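Local atomic coordinates of adenosine deaminase (Burkholderia ambifaria, PDB entry 4GXW), a protein that binds zinc and probably deaminates a purine such as adenine or adenosine by hydrolysis. Residues G151-P156 with E181-G186; V110-F115 with A339-D344; V236-H241 with V261-P266. All blocks are in the same frame, centred on the assembly; numbering follows the deposited sequence.

Interaction 1 of 3, residues G151-P156 with E181-G186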
loop_
_atom_site.group_PDB
_atom_site.type_symbol
_atom_site.label_atom_id
_atom_site.label_comp_id
_atom_site.label_asym_id
_atom_site.label_seq_id
_atom_site.Cartn_x
_atom_site.Cartn_y
_atom_site.Cartn_z
ATOM N N GLY A 151 -6.787 -2.667 13.700
ATOM C CA GLY A 151 -6.591 -4.059 13.316
ATOM C C GLY A 151 -5.605 -4.153 12.170
ATOM O O GLY A 151 -5.404 -3.186 11.427
ATOM N N ALA A 152 -4.973 -5.311 12.004
ATOM C CA ALA A 152 -3.959 -5.435 10.959
ATOM C C ALA A 152 -3.762 -6.864 10.488
ATOM O O ALA A 152 -4.037 -7.818 11.227
ATOM C CB ALA A 152 -2.621 -4.851 11.437
ATOM N N ARG A 153 -3.301 -7.003 9.246
ATOM C CA ARG A 153 -2.782 -8.273 8.743
ATOM C C ARG A 153 -1.406 -8.058 8.137
ATOM O O ARG A 153 -1.125 -7.001 7.559
ATOM C CB ARG A 153 -3.701 -8.875 7.679
ATOM C CG ARG A 153 -5.131 -9.127 8.128
ATOM C CD ARG A 153 -5.207 -10.226 9.175
ATOM N NE ARG A 153 -6.589 -10.515 9.559
ATOM C CZ ARG A 153 -7.282 -9.822 10.460
ATOM N NH1 ARG A 153 -6.731 -8.793 11.093
ATOM N NH2 ARG A 153 -8.534 -10.165 10.735
ATOM N N LEU A 154 -0.566 -9.080 8.256
ATOM C CA LEU A 154 0.764 -9.099 7.663
ATOM C C LEU A 154 0.734 -9.914 6.376
ATOM O O LEU A 154 0.167 -11.010 6.339
ATOM C CB LEU A 154 1.752 -9.729 8.641
ATOM C CG LEU A 154 3.199 -9.898 8.177
ATOM C CD1 LEU A 154 3.792 -8.536 7.825
ATOM C CD2 LEU A 154 4.009 -10.582 9.271
ATOM N N ILE A 155 1.354 -9.377 5.330
ATOM C CA ILE A 155 1.404 -10.021 4.023
ATOM C C ILE A 155 2.868 -10.193 3.624
ATOM O O ILE A 155 3.470 -9.306 3.010
ATOM C CB ILE A 155 0.628 -9.212 2.954
ATOM C CG1 ILE A 155 -0.819 -8.970 3.401
ATOM C CG2 ILE A 155 0.664 -9.926 1.601
ATOM C CD1 ILE A 155 -1.612 -8.053 2.461
ATOM N N PRO A 156 3.468 -11.339 3.988
ATOM C CA PRO A 156 4.828 -11.632 3.530
ATOM C C PRO A 156 4.840 -11.594 2.008
ATOM O O PRO A 156 3.943 -12.154 1.363
ATOM C CB PRO A 156 5.085 -13.038 4.081
ATOM C CG PRO A 156 4.178 -13.128 5.287
ATOM C CD PRO A 156 2.932 -12.386 4.877
ATOM N N GLU A 181 -2.688 -13.363 12.386
ATOM C CA GLU A 181 -2.282 -12.085 11.806
ATOM C C GLU A 181 -1.733 -12.188 10.385
ATOM O O GLU A 181 -1.713 -11.191 9.656
ATOM C CB GLU A 181 -1.222 -11.425 12.689
ATOM C CG GLU A 181 -1.759 -10.775 13.947
ATOM C CD GLU A 181 -2.016 -11.755 15.079
ATOM O OE1 GLU A 181 -1.670 -12.958 14.961
ATOM O OE2 GLU A 181 -2.569 -11.314 16.108
ATOM N N VAL A 182 -1.268 -13.370 9.992
ATOM C CA VAL A 182 -0.560 -13.521 8.727
ATOM C C VAL A 182 -1.497 -14.167 7.717
ATOM O O VAL A 182 -1.815 -15.352 7.823
ATOM C CB VAL A 182 0.731 -14.341 8.925
ATOM C CG1 VAL A 182 1.493 -14.471 7.618
ATOM C CG2 VAL A 182 1.604 -13.687 9.990
ATOM N N ALA A 183 -1.937 -13.377 6.742
ATOM C CA ALA A 183 -3.128 -13.696 5.961
ATOM C C ALA A 183 -2.882 -14.182 4.534
ATOM O O ALA A 183 -3.748 -14.830 3.952
ATOM C CB ALA A 183 -4.058 -12.493 5.940
ATOM N N GLY A 184 -1.736 -13.848 3.957
ATOM C CA GLY A 184 -1.499 -14.207 2.574
ATOM C C GLY A 184 -0.192 -13.667 2.068
ATOM O O GLY A 184 0.584 -13.112 2.859
ATOM N N ILE A 185 0.040 -13.821 0.766
ATOM C CA ILE A 185 1.278 -13.364 0.145
ATOM C C ILE A 185 1.040 -12.319 -0.926
ATOM O O ILE A 185 -0.050 -12.216 -1.497
ATOM C CB ILE A 185 2.116 -14.522 -0.472
ATOM C CG1 ILE A 185 1.359 -15.190 -1.626
ATOM C CG2 ILE A 185 2.532 -15.522 0.587
ATOM C CD1 ILE A 185 2.261 -15.995 -2.541
ATOM N N GLY A 186 2.096 -11.565 -1.202
ATOM C CA GLY A 186 2.139 -10.637 -2.317
ATOM C C GLY A 186 3.432 -10.816 -3.105
ATOM O O GLY A 186 4.220 -11.731 -2.819
#
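The puckered ring of Pro156 meets Val182 obliquely through CD and CG, its CD 3.7 Å from Val182 CG1, and the flat guanidinium of Arg153 keeps Ala152 O in its plane, with NH1 2.9 Å from that oxygen. They sit where two parallel strands of the TIM barrel, 151-159 and 184-188, come together as the ends of a beta-alpha-beta unit crossing through helix 164-176. Leu154 is gripped through both of its backbone polar atoms. Its N gives a nearly straight hydrogen bond to Glu181 O (2.8 Å, 169°), and Leu154 O accepts from Ala183 N at 3.2 Å. With CG anti to the backbone N (chi1 177°), the Leu154 side chain lies beside that of Val182 and points the same way, CD2 to CG2 4.0 Å. The Arg153 chain bends at chi2 (-67°), and its CB and CD both pack on the Ala183 methyl. The Glu181 carboxylate leads away, to a salt bridge with Arg142 of helix 130-148, while Met174 of helix 164-176 packs on Pro156, Val182 and Ile185. Proline has no N-H to offer, and Gly184 O is met by carbon instead: Pro156 CD lies 3.2 Å from it, and the CA-H of Ile155 also points at it. Pairing resumes at the far end, where Gly186 N donates to Pro156 O at 3.2 Å.

Interaction 2 of 3, residues V110-F115 with A339-D344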
loop_
_atom_site.group_PDB
_atom_site.type_symbol
_atom_site.label_atom_id
_atom_site.label_comp_id
_atom_site.label_asym_id
_atom_site.label_seq_id
_atom_site.Cartn_x
_atom_site.Cartn_y
_atom_site.Cartn_z
ATOM N N VAL A 110 -7.217 5.088 9.949
ATOM C CA VAL A 110 -7.126 3.747 9.404
ATOM C C VAL A 110 -7.519 2.787 10.523
ATOM O O VAL A 110 -6.895 2.777 11.593
ATOM C CB VAL A 110 -5.717 3.436 8.864
ATOM C CG1 VAL A 110 -5.655 1.989 8.394
ATOM C CG2 VAL A 110 -5.355 4.392 7.719
ATOM N N ARG A 111 -8.561 1.998 10.281
ATOM C CA ARG A 111 -9.083 1.080 11.291
ATOM C C ARG A 111 -8.590 -0.340 11.074
ATOM O O ARG A 111 -8.663 -1.180 11.970
ATOM C CB ARG A 111 -10.605 1.133 11.304
ATOM C CG ARG A 111 -11.102 2.495 11.742
ATOM C CD ARG A 111 -12.604 2.648 11.643
ATOM N NE ARG A 111 -13.027 3.952 12.151
ATOM C CZ ARG A 111 -14.283 4.388 12.144
ATOM N NH1 ARG A 111 -15.245 3.616 11.667
ATOM N NH2 ARG A 111 -14.575 5.590 12.625
ATOM N N HIS A 112 -8.068 -0.589 9.876
ATOM C CA HIS A 112 -7.584 -1.901 9.480
ATOM C C HIS A 112 -6.512 -1.692 8.420
ATOM O O HIS A 112 -6.772 -1.059 7.393
ATOM C CB HIS A 112 -8.743 -2.738 8.920
ATOM C CG HIS A 112 -8.330 -4.083 8.411
ATOM N ND1 HIS A 112 -8.161 -5.174 9.237
ATOM C CD2 HIS A 112 -8.051 -4.513 7.156
ATOM C CE1 HIS A 112 -7.787 -6.216 8.513
ATOM N NE2 HIS A 112 -7.704 -5.838 7.249
ATOM N N ALA A 113 -5.313 -2.216 8.672
ATOM C CA ALA A 113 -4.181 -2.067 7.755
ATOM C C ALA A 113 -3.587 -3.426 7.409
ATOM O O ALA A 113 -3.276 -4.218 8.301
ATOM C CB ALA A 113 -3.097 -1.176 8.368
ATOM N N GLU A 114 -3.413 -3.693 6.118
ATOM C CA GLU A 114 -2.713 -4.894 5.674
ATOM C C GLU A 114 -1.448 -4.414 4.993
ATOM O O GLU A 114 -1.517 -3.603 4.061
ATOM C CB GLU A 114 -3.600 -5.707 4.726
ATOM C CG GLU A 114 -4.977 -5.961 5.329
ATOM C CD GLU A 114 -5.877 -6.848 4.497
ATOM O OE1 GLU A 114 -5.433 -7.386 3.460
ATOM O OE2 GLU A 114 -7.053 -7.009 4.891
ATOM N N PHE A 115 -0.298 -4.881 5.476
ATOM C CA PHE A 115 0.985 -4.332 5.039
ATOM C C PHE A 115 1.983 -5.397 4.605
ATOM O O PHE A 115 1.939 -6.539 5.079
ATOM C CB PHE A 115 1.571 -3.384 6.101
ATOM C CG PHE A 115 1.884 -4.040 7.424
ATOM C CD1 PHE A 115 0.913 -4.170 8.409
ATOM C CD2 PHE A 115 3.159 -4.508 7.693
ATOM C CE1 PHE A 115 1.220 -4.762 9.645
ATOM C CE2 PHE A 115 3.463 -5.091 8.915
ATOM C CZ PHE A 115 2.490 -5.229 9.885
ATOM N N ALA A 339 -10.671 -6.176 1.476
ATOM C CA ALA A 339 -9.942 -6.562 2.680
ATOM C C ALA A 339 -9.976 -8.067 2.930
ATOM O O ALA A 339 -10.922 -8.767 2.562
ATOM C CB ALA A 339 -10.475 -5.798 3.894
ATOM N N TRP A 340 -8.932 -8.548 3.591
ATOM C CA TRP A 340 -8.800 -9.961 3.896
ATOM C C TRP A 340 -9.336 -10.241 5.295
ATOM O O TRP A 340 -8.602 -10.597 6.218
ATOM C CB TRP A 340 -7.347 -10.393 3.716
ATOM C CG TRP A 340 -6.961 -10.438 2.258
ATOM C CD1 TRP A 340 -7.795 -10.260 1.177
ATOM C CD2 TRP A 340 -5.656 -10.684 1.717
ATOM N NE1 TRP A 340 -7.079 -10.390 0.005
ATOM C CE2 TRP A 340 -5.768 -10.639 0.309
ATOM C CE3 TRP A 340 -4.403 -10.915 2.285
ATOM C CZ2 TRP A 340 -4.674 -10.842 -0.536
ATOM C CZ3 TRP A 340 -3.322 -11.117 1.447
ATOM C CH2 TRP A 340 -3.467 -11.083 0.055
ATOM N N VAL A 341 -10.644 -10.042 5.431
ATOM C CA VAL A 341 -11.372 -10.312 6.665
ATOM C C VAL A 341 -12.621 -11.094 6.294
ATOM O O VAL A 341 -12.954 -11.200 5.108
ATOM C CB VAL A 341 -11.768 -9.014 7.416
ATOM C CG1 VAL A 341 -10.531 -8.250 7.857
ATOM C CG2 VAL A 341 -12.681 -8.121 6.559
ATOM N N ASP A 342 -13.323 -11.639 7.284
ATOM C CA ASP A 342 -14.488 -12.458 6.941
ATOM C C ASP A 342 -15.723 -11.637 6.550
ATOM O O ASP A 342 -15.759 -10.409 6.736
ATOM C CB ASP A 342 -14.813 -13.511 8.015
ATOM C CG ASP A 342 -15.183 -12.906 9.359
ATOM O OD1 ASP A 342 -15.613 -11.737 9.417
ATOM O OD2 ASP A 342 -15.066 -13.626 10.374
ATOM N N ASP A 343 -16.723 -12.321 6.003
ATOM C CA ASP A 343 -17.918 -11.657 5.494
ATOM C C ASP A 343 -18.672 -10.884 6.575
ATOM O O ASP A 343 -19.220 -9.812 6.301
ATOM C CB ASP A 343 -18.858 -12.663 4.827
ATOM C CG ASP A 343 -18.287 -13.232 3.548
ATOM O OD1 ASP A 343 -17.320 -12.651 3.014
ATOM O OD2 ASP A 343 -18.813 -14.256 3.070
ATOM N N ASP A 344 -18.710 -11.423 7.794
ATOM C CA ASP A 344 -19.418 -10.754 8.888
ATOM C C ASP A 344 -18.787 -9.406 9.187
ATOM O O ASP A 344 -19.481 -8.401 9.380
ATOM C CB ASP A 344 -19.414 -11.610 10.159
ATOM C CG ASP A 344 -20.321 -12.815 10.053
ATOM O OD1 ASP A 344 -21.237 -12.801 9.202
ATOM O OD2 ASP A 344 -20.120 -13.775 10.830
#
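Glu114 and Trp340 join a barrel strand to the segment that follows helix 325-338, at the amino-terminal end of the TIM barrel strands, opposite the end that holds the zinc. The CB of Glu114 already points toward residues 339-344, and the chain runs on extended from CG (chi2 -176°), bringing CD to 3.6 Å from Trp340 N. The carboxylate then divides its two oxygens. OE1 lies over one face of the indole, 3.3 Å above its plane and offset toward the rim, with the carboxylate and ring planes 44° apart; the same oxygen forms a salt bridge with Arg238, which also makes a cation-pi contact with Trp340. OE2 accepts two hydrogen bonds. Trp340 N approaches its syn lone pair at 2.8 Å, and His112 NE2, on the same strand as Glu114, takes the anti lone pair at 2.7 Å with the oxygen exactly in the imidazole plane. With these donors and the arginine, the buried carboxylate is probably ionised. Trp340 itself is the centre of an inverse gamma turn, closed by a weak bond from Val341 N to Ala339 O. Trp349 of helix 343-371 packs against His112, Ala339 and Val341. His112 and Val341 slide past each other in opposite directions, and Val341 CG1 comes within 3.5 Å of His112 CE1.

Interaction 3 of 3, residues V236-H241 with V261-P266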
loop_
_atom_site.group_PDB
_atom_site.type_symbol
_atom_site.label_atom_id
_atom_site.label_comp_id
_atom_site.label_asym_id
_atom_site.label_seq_id
_atom_site.Cartn_x
_atom_site.Cartn_y
_atom_site.Cartn_z
ATOM N N VAL A 236 -5.042 -14.461 -8.120
ATOM C CA VAL A 236 -4.975 -13.544 -6.986
ATOM C C VAL A 236 -6.361 -13.073 -6.559
ATOM O O VAL A 236 -7.299 -12.990 -7.366
ATOM C CB VAL A 236 -4.063 -12.316 -7.256
ATOM C CG1 VAL A 236 -2.634 -12.766 -7.501
ATOM C CG2 VAL A 236 -4.579 -11.483 -8.427
ATOM N N ASP A 237 -6.475 -12.768 -5.277
ATOM C CA ASP A 237 -7.714 -12.250 -4.721
ATOM C C ASP A 237 -7.911 -10.771 -4.981
ATOM O O ASP A 237 -9.041 -10.296 -5.040
ATOM C CB ASP A 237 -7.773 -12.549 -3.225
ATOM C CG ASP A 237 -7.755 -14.020 -2.949
ATOM O OD1 ASP A 237 -8.795 -14.674 -3.206
ATOM O OD2 ASP A 237 -6.704 -14.561 -2.535
ATOM N N ARG A 238 -6.812 -10.041 -5.104
ATOM C CA ARG A 238 -6.869 -8.643 -5.517
ATOM C C ARG A 238 -5.575 -8.302 -6.239
ATOM O O ARG A 238 -4.654 -9.114 -6.272
ATOM C CB ARG A 238 -7.153 -7.692 -4.340
ATOM C CG ARG A 238 -6.113 -7.740 -3.233
ATOM C CD ARG A 238 -6.447 -6.771 -2.082
ATOM N NE ARG A 238 -5.330 -6.715 -1.138
ATOM C CZ ARG A 238 -5.393 -6.974 0.169
ATOM N NH1 ARG A 238 -6.537 -7.274 0.767
ATOM N NH2 ARG A 238 -4.291 -6.917 0.896
ATOM N N VAL A 239 -5.530 -7.115 -6.838
ATOM C CA VAL A 239 -4.394 -6.679 -7.633
ATOM C C VAL A 239 -3.804 -5.397 -7.069
ATOM O O VAL A 239 -4.539 -4.490 -6.688
ATOM C CB VAL A 239 -4.822 -6.438 -9.106
ATOM C CG1 VAL A 239 -3.683 -5.867 -9.923
ATOM C CG2 VAL A 239 -5.316 -7.719 -9.736
ATOM N N ASP A 240 -2.478 -5.321 -7.021
ATOM C CA ASP A 240 -1.775 -4.095 -6.654
ATOM C C ASP A 240 -1.304 -3.331 -7.889
ATOM O O ASP A 240 -0.586 -3.867 -8.740
ATOM C CB ASP A 240 -0.631 -4.392 -5.683
ATOM C CG ASP A 240 -1.120 -5.092 -4.436
ATOM O OD1 ASP A 240 -2.006 -4.533 -3.738
ATOM O OD2 ASP A 240 -0.651 -6.228 -4.176
ATOM N N HIS A 241 -1.756 -2.079 -7.968
ATOM C CA HIS A 241 -1.549 -1.154 -9.087
ATOM C C HIS A 241 -2.482 -1.499 -10.252
ATOM O O HIS A 241 -3.629 -1.045 -10.297
ATOM C CB HIS A 241 -0.083 -1.057 -9.535
ATOM C CG HIS A 241 0.857 -0.549 -8.479
ATOM N ND1 HIS A 241 0.696 0.669 -7.848
ATOM C CD2 HIS A 241 1.986 -1.095 -7.965
ATOM C CE1 HIS A 241 1.693 0.850 -6.995
ATOM N NE2 HIS A 241 2.489 -0.205 -7.048
ATOM N N VAL A 261 -10.743 -6.069 -6.858
ATOM C CA VAL A 261 -10.292 -4.788 -6.313
ATOM C C VAL A 261 -8.829 -4.504 -6.681
ATOM O O VAL A 261 -7.966 -5.384 -6.578
ATOM C CB VAL A 261 -10.484 -4.702 -4.772
ATOM C CG1 VAL A 261 -9.918 -3.400 -4.230
ATOM C CG2 VAL A 261 -11.966 -4.834 -4.403
ATOM N N PHE A 262 -8.568 -3.275 -7.122
ATOM C CA PHE A 262 -7.231 -2.816 -7.491
ATOM C C PHE A 262 -6.772 -1.786 -6.462
ATOM O O PHE A 262 -7.434 -0.763 -6.266
ATOM C CB PHE A 262 -7.264 -2.143 -8.873
ATOM C CG PHE A 262 -7.552 -3.091 -9.997
ATOM C CD1 PHE A 262 -8.846 -3.552 -10.224
ATOM C CD2 PHE A 262 -6.539 -3.526 -10.828
ATOM C CE1 PHE A 262 -9.116 -4.435 -11.263
ATOM C CE2 PHE A 262 -6.804 -4.418 -11.873
ATOM C CZ PHE A 262 -8.090 -4.867 -12.087
ATOM N N THR A 263 -5.646 -2.039 -5.804
ATOM C CA THR A 263 -5.099 -1.045 -4.899
ATOM C C THR A 263 -4.315 -0.062 -5.756
ATOM O O THR A 263 -3.555 -0.464 -6.633
ATOM C CB THR A 263 -4.239 -1.669 -3.775
ATOM O OG1 THR A 263 -3.020 -2.187 -4.322
ATOM C CG2 THR A 263 -4.996 -2.782 -3.056
ATOM N N VAL A 264 -4.526 1.226 -5.534
ATOM C CA VAL A 264 -3.872 2.249 -6.355
ATOM C C VAL A 264 -3.146 3.252 -5.475
ATOM O O VAL A 264 -3.479 3.424 -4.293
ATOM C CB VAL A 264 -4.870 2.956 -7.315
ATOM C CG1 VAL A 264 -5.531 1.938 -8.267
ATOM C CG2 VAL A 264 -5.915 3.747 -6.522
ATOM N N VAL A 265 -2.144 3.901 -6.056
ATOM C CA VAL A 265 -1.241 4.756 -5.305
ATOM C C VAL A 265 -1.075 6.060 -6.082
ATOM O O VAL A 265 -0.357 6.108 -7.084
ATOM C CB VAL A 265 0.133 4.058 -5.119
ATOM C CG1 VAL A 265 1.097 4.951 -4.353
ATOM C CG2 VAL A 265 -0.043 2.699 -4.425
ATOM N N PRO A 266 -1.764 7.126 -5.645
ATOM C CA PRO A 266 -1.648 8.391 -6.380
ATOM C C PRO A 266 -0.210 8.890 -6.484
ATOM O O PRO A 266 0.165 9.468 -7.507
ATOM C CB PRO A 266 -2.556 9.357 -5.595
ATOM C CG PRO A 266 -2.986 8.627 -4.352
ATOM C CD PRO A 266 -2.810 7.165 -4.611
HETATM O O HOH W 1 -10.718 -8.163 -4.740
#
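Val239 and Asp240 pair in parallel register with Phe262 and Thr263, the end-to-end directions of the segments (238 to 241, 261 to 265) lying 27° apart. Val239 N donates to Val261 O at 3.0 Å, Thr263 N to Val239 O at 2.8 Å, and His241 N to Thr263 O at 2.8 Å; the last bond is the most bent (145°), just after the chain turns a corner at Asp240. Before the first of these bonds a water bridges the two segments, donating to Asp237 O and accepting from Val261 N. On one face Val239 and Phe262 lie side by side, pointing the same way, with Val239 CB 3.8 Å from Phe262 CD2, and His241 O sits at the edge of the phenyl ring. Asp240 and Thr263 share the other face. Thr263 OG1, placed between the backbone N and the carbonyl carbon (chi1 70°), donates to the anti lone pair of Asp240 OD1 at 2.6 Å. That hydroxyl is also hydrogen-bonded to ND1 of the zinc ligand His35, and Asp240 OD2 to Thr214 OG1; this polar pair forms a second shell that probably helps to orient His35. Arg238 touches Val261 O through CB, but its guanidinium leaves for Glu114 and Gly338 O. The His241 ring crosses Val265 obliquely, CE1 to CG2 3.6 Å, while Tyr243 OH bonds both His241 ND1 and Val265 N, tying the segments together. The side chain of His241 comes to about 4 Å from the zinc and meets the rings of His35 and His216; Val265 packs on Asp301, another ligand. Such strand ends lining a mononuclear zinc site at the mouth of a TIM barrel are characteristic of the adenosine deaminase branch of the amidohydrolases.

All three contacts belong to one TIM barrel, their centres 10 to 15 Å apart. Along the chain, interaction 1 closes before interaction 3 opens, and both are nested inside the long loop closed by interaction 2. Interactions 1 and 2 share a sheet in which strands 110-117 and 151-159 are neighbours, bonded for instance from Ile155 N to Phe115 O. Interaction 3 carries the wall on from strand 238-239 to strand 261-264. Arg238 connects it inward: it is the residue shared with interaction 2, and it packs on Ile155 of interaction 1. The barrel is thus knit together toward the amino-terminal end of the strands, while interaction 3 reaches the zinc at the carboxy-terminal end.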